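Local coordinates for protein GH3 beta-N-acetylglucosaminidase (Paenibacillaceae, PDB 6K5J) that hydrolyses terminal beta-linked N-acetylglucosamine residues as a beta-N-acetylglucosaminidase of glycoside hydrolase family 3, at residues F134-D139 against A179-F184. Residues are numbered along the deposited sequence; the frame is centred on the assembly and turned at random.
Sequences FAPSLD and ATVKHF. With NAG (2-acetamido-2-deoxy-beta-D-glucopyranose), chain B.
The imidazole of His183 lies nearly coplanar with the carboxylate of Asp139, their planes 7° apart; Lys182 CG sits over the centre of one ring face and the acetamido methyl C8 of NAG over the rim of the other. At the ring edge, His183 ND1 donates to the syn lone pair of Asp139 OD2 (2.8 Å), while His183 NE2 and NAG O3 are hydrogen-bonded (2.7 Å). His183 N reaches Asp139 OD1 in an almost straight bond (179°), and Ser137 OG donates a second hydrogen bond to Asp139 OD2 from above the carboxylate plane. An alanine in place of Asp139 would probably leave ND1 and the backbone N of His183 without their acceptor and the ring freer to turn away from the sugar. Extended beyond CG, Lys182 donates hydrogen bonds from NZ to Phe134 O (2.7 Å) and NAG O3 (2.9 Å) and forms a salt bridge with Glu85. The Phe134 ring turns its edge to Thr180, with Phe134 CD1 3.5 Å from Thr180 OG1, a hydroxyl bonded to Asn133 O. Leu138 CD1 packs on Val181 CG1, and Leu138 N binds Lys182 O (2.7 Å). The end of strand 178-184 thus presents Lys182 and His183 to the sugar, and the loop following the adjacent parallel strand 132-133 positions them, consistent with the active site of a TIM-barrel glycosidase.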
loop_
_atom_site.group_PDB
_atom_site.type_symbol
_atom_site.label_atom_id
_atom_site.label_comp_id
_atom_site.label_asym_id
_atom_site.label_seq_id
_atom_site.Cartn_x
_atom_site.Cartn_y
_atom_site.Cartn_z
ATOM N N PHE A 134 -2.018 2.008 7.793
ATOM C CA PHE A 134 -0.604 1.766 7.529
ATOM C C PHE A 134 -0.254 2.380 6.176
ATOM O O PHE A 134 -0.045 1.707 5.165
ATOM C CB PHE A 134 -0.287 0.281 7.625
ATOM C CG PHE A 134 -0.322 -0.236 9.035
ATOM C CD1 PHE A 134 0.000 0.608 10.093
ATOM C CD2 PHE A 134 -0.674 -1.538 9.310
ATOM C CE1 PHE A 134 -0.014 0.154 11.404
ATOM C CE2 PHE A 134 -0.698 -2.003 10.627
ATOM C CZ PHE A 134 -0.365 -1.145 11.669
ATOM N N ALA A 135 -0.196 3.706 6.195
ATOM C CA ALA A 135 0.016 4.539 5.022
ATOM C C ALA A 135 0.318 5.952 5.509
ATOM O O ALA A 135 -0.090 6.318 6.614
ATOM C CB ALA A 135 -1.218 4.532 4.103
ATOM N N PRO A 136 1.019 6.768 4.698
ATOM C CA PRO A 136 1.512 6.462 3.354
ATOM C C PRO A 136 2.890 5.804 3.352
ATOM O O PRO A 136 3.687 6.025 4.265
ATOM C CB PRO A 136 1.594 7.843 2.695
ATOM C CG PRO A 136 2.018 8.740 3.836
ATOM C CD PRO A 136 1.335 8.157 5.087
ATOM N N SER A 137 3.168 5.013 2.319
ATOM C CA SER A 137 4.557 4.697 2.016
ATOM C C SER A 137 5.319 5.974 1.678
ATOM O O SER A 137 4.896 6.749 0.814
ATOM C CB SER A 137 4.644 3.732 0.838
ATOM O OG SER A 137 5.979 3.656 0.346
ATOM N N LEU A 138 6.444 6.191 2.368
ATOM C CA LEU A 138 7.421 7.203 2.000
ATOM C C LEU A 138 8.643 6.581 1.342
ATOM O O LEU A 138 9.706 7.213 1.282
ATOM C CB LEU A 138 7.837 8.024 3.228
ATOM C CG LEU A 138 6.714 8.832 3.887
ATOM C CD1 LEU A 138 7.299 9.739 4.980
ATOM C CD2 LEU A 138 5.956 9.661 2.842
ATOM N N ASP A 139 8.518 5.347 0.864
ATOM C CA ASP A 139 9.617 4.732 0.136
ATOM C C ASP A 139 9.825 5.451 -1.192
ATOM O O ASP A 139 8.876 5.920 -1.825
ATOM C CB ASP A 139 9.344 3.245 -0.082
ATOM C CG ASP A 139 9.005 2.515 1.216
ATOM O OD1 ASP A 139 9.837 2.527 2.153
ATOM O OD2 ASP A 139 7.907 1.927 1.302
ATOM N N ALA A 179 -1.842 8.313 10.812
ATOM C CA ALA A 179 -1.004 7.917 9.689
ATOM C C ALA A 179 0.223 7.166 10.187
ATOM O O ALA A 179 0.757 7.448 11.264
ATOM C CB ALA A 179 -0.564 9.138 8.878
ATOM N N THR A 180 0.682 6.213 9.374
ATOM C CA THR A 180 1.859 5.400 9.680
ATOM C C THR A 180 2.771 5.446 8.462
ATOM O O THR A 180 2.566 4.686 7.507
ATOM C CB THR A 180 1.492 3.952 10.012
ATOM O OG1 THR A 180 0.455 3.913 10.990
ATOM C CG2 THR A 180 2.730 3.184 10.555
ATOM N N VAL A 181 3.784 6.315 8.481
ATOM C CA VAL A 181 4.699 6.360 7.344
ATOM C C VAL A 181 5.586 5.121 7.360
ATOM O O VAL A 181 6.011 4.653 8.425
ATOM C CB VAL A 181 5.512 7.668 7.346
ATOM C CG1 VAL A 181 4.572 8.834 7.063
ATOM C CG2 VAL A 181 6.252 7.875 8.675
ATOM N N LYS A 182 5.871 4.578 6.171
ATOM C CA LYS A 182 6.565 3.299 6.058
ATOM C C LYS A 182 7.377 3.307 4.764
ATOM O O LYS A 182 7.096 4.088 3.855
ATOM C CB LYS A 182 5.552 2.134 6.113
ATOM C CG LYS A 182 4.579 2.054 4.907
ATOM C CD LYS A 182 3.507 0.959 5.144
ATOM C CE LYS A 182 2.673 0.677 3.876
ATOM N NZ LYS A 182 1.553 -0.300 4.176
ATOM N N HIS A 183 8.414 2.466 4.675
ATOM C CA HIS A 183 8.914 1.529 5.672
ATOM C C HIS A 183 10.307 2.005 6.106
ATOM O O HIS A 183 11.276 1.882 5.342
ATOM C CB HIS A 183 9.012 0.107 5.092
ATOM C CG HIS A 183 7.733 -0.413 4.492
ATOM N ND1 HIS A 183 7.295 -0.055 3.234
ATOM C CD2 HIS A 183 6.813 -1.282 4.978
ATOM C CE1 HIS A 183 6.162 -0.683 2.968
ATOM N NE2 HIS A 183 5.844 -1.431 4.011
ATOM N N PHE A 184 10.404 2.528 7.324
ATOM C CA PHE A 184 11.604 3.244 7.751
ATOM C C PHE A 184 12.785 2.283 7.921
ATOM O O PHE A 184 12.625 1.202 8.494
ATOM C CB PHE A 184 11.320 3.977 9.070
ATOM C CG PHE A 184 12.488 4.774 9.590
ATOM C CD1 PHE A 184 13.416 4.194 10.445
ATOM C CD2 PHE A 184 12.649 6.104 9.235
ATOM C CE1 PHE A 184 14.503 4.923 10.924
ATOM C CE2 PHE A 184 13.725 6.853 9.716
ATOM C CZ PHE A 184 14.658 6.260 10.557
HETATM C C1 NAG B . 3.776 -6.147 5.250
HETATM C C2 NAG B . 3.943 -4.900 4.344
HETATM C C3 NAG B . 3.399 -3.633 5.030
HETATM C C4 NAG B . 2.011 -3.866 5.611
HETATM C C5 NAG B . 2.053 -5.074 6.532
HETATM C C6 NAG B . 0.723 -5.405 7.170
HETATM C C7 NAG B . 5.800 -4.509 2.764
HETATM C C8 NAG B . 7.287 -4.327 2.629
HETATM N N2 NAG B . 5.348 -4.722 4.004
HETATM O O1 NAG B . 4.005 -7.275 4.474
HETATM O O3 NAG B . 3.349 -2.559 4.096
HETATM O O4 NAG B . 1.583 -2.722 6.339
HETATM O O5 NAG B . 2.437 -6.213 5.756
HETATM O O6 NAG B . -0.200 -5.912 6.215
HETATM O O7 NAG B . 5.044 -4.443 1.796
#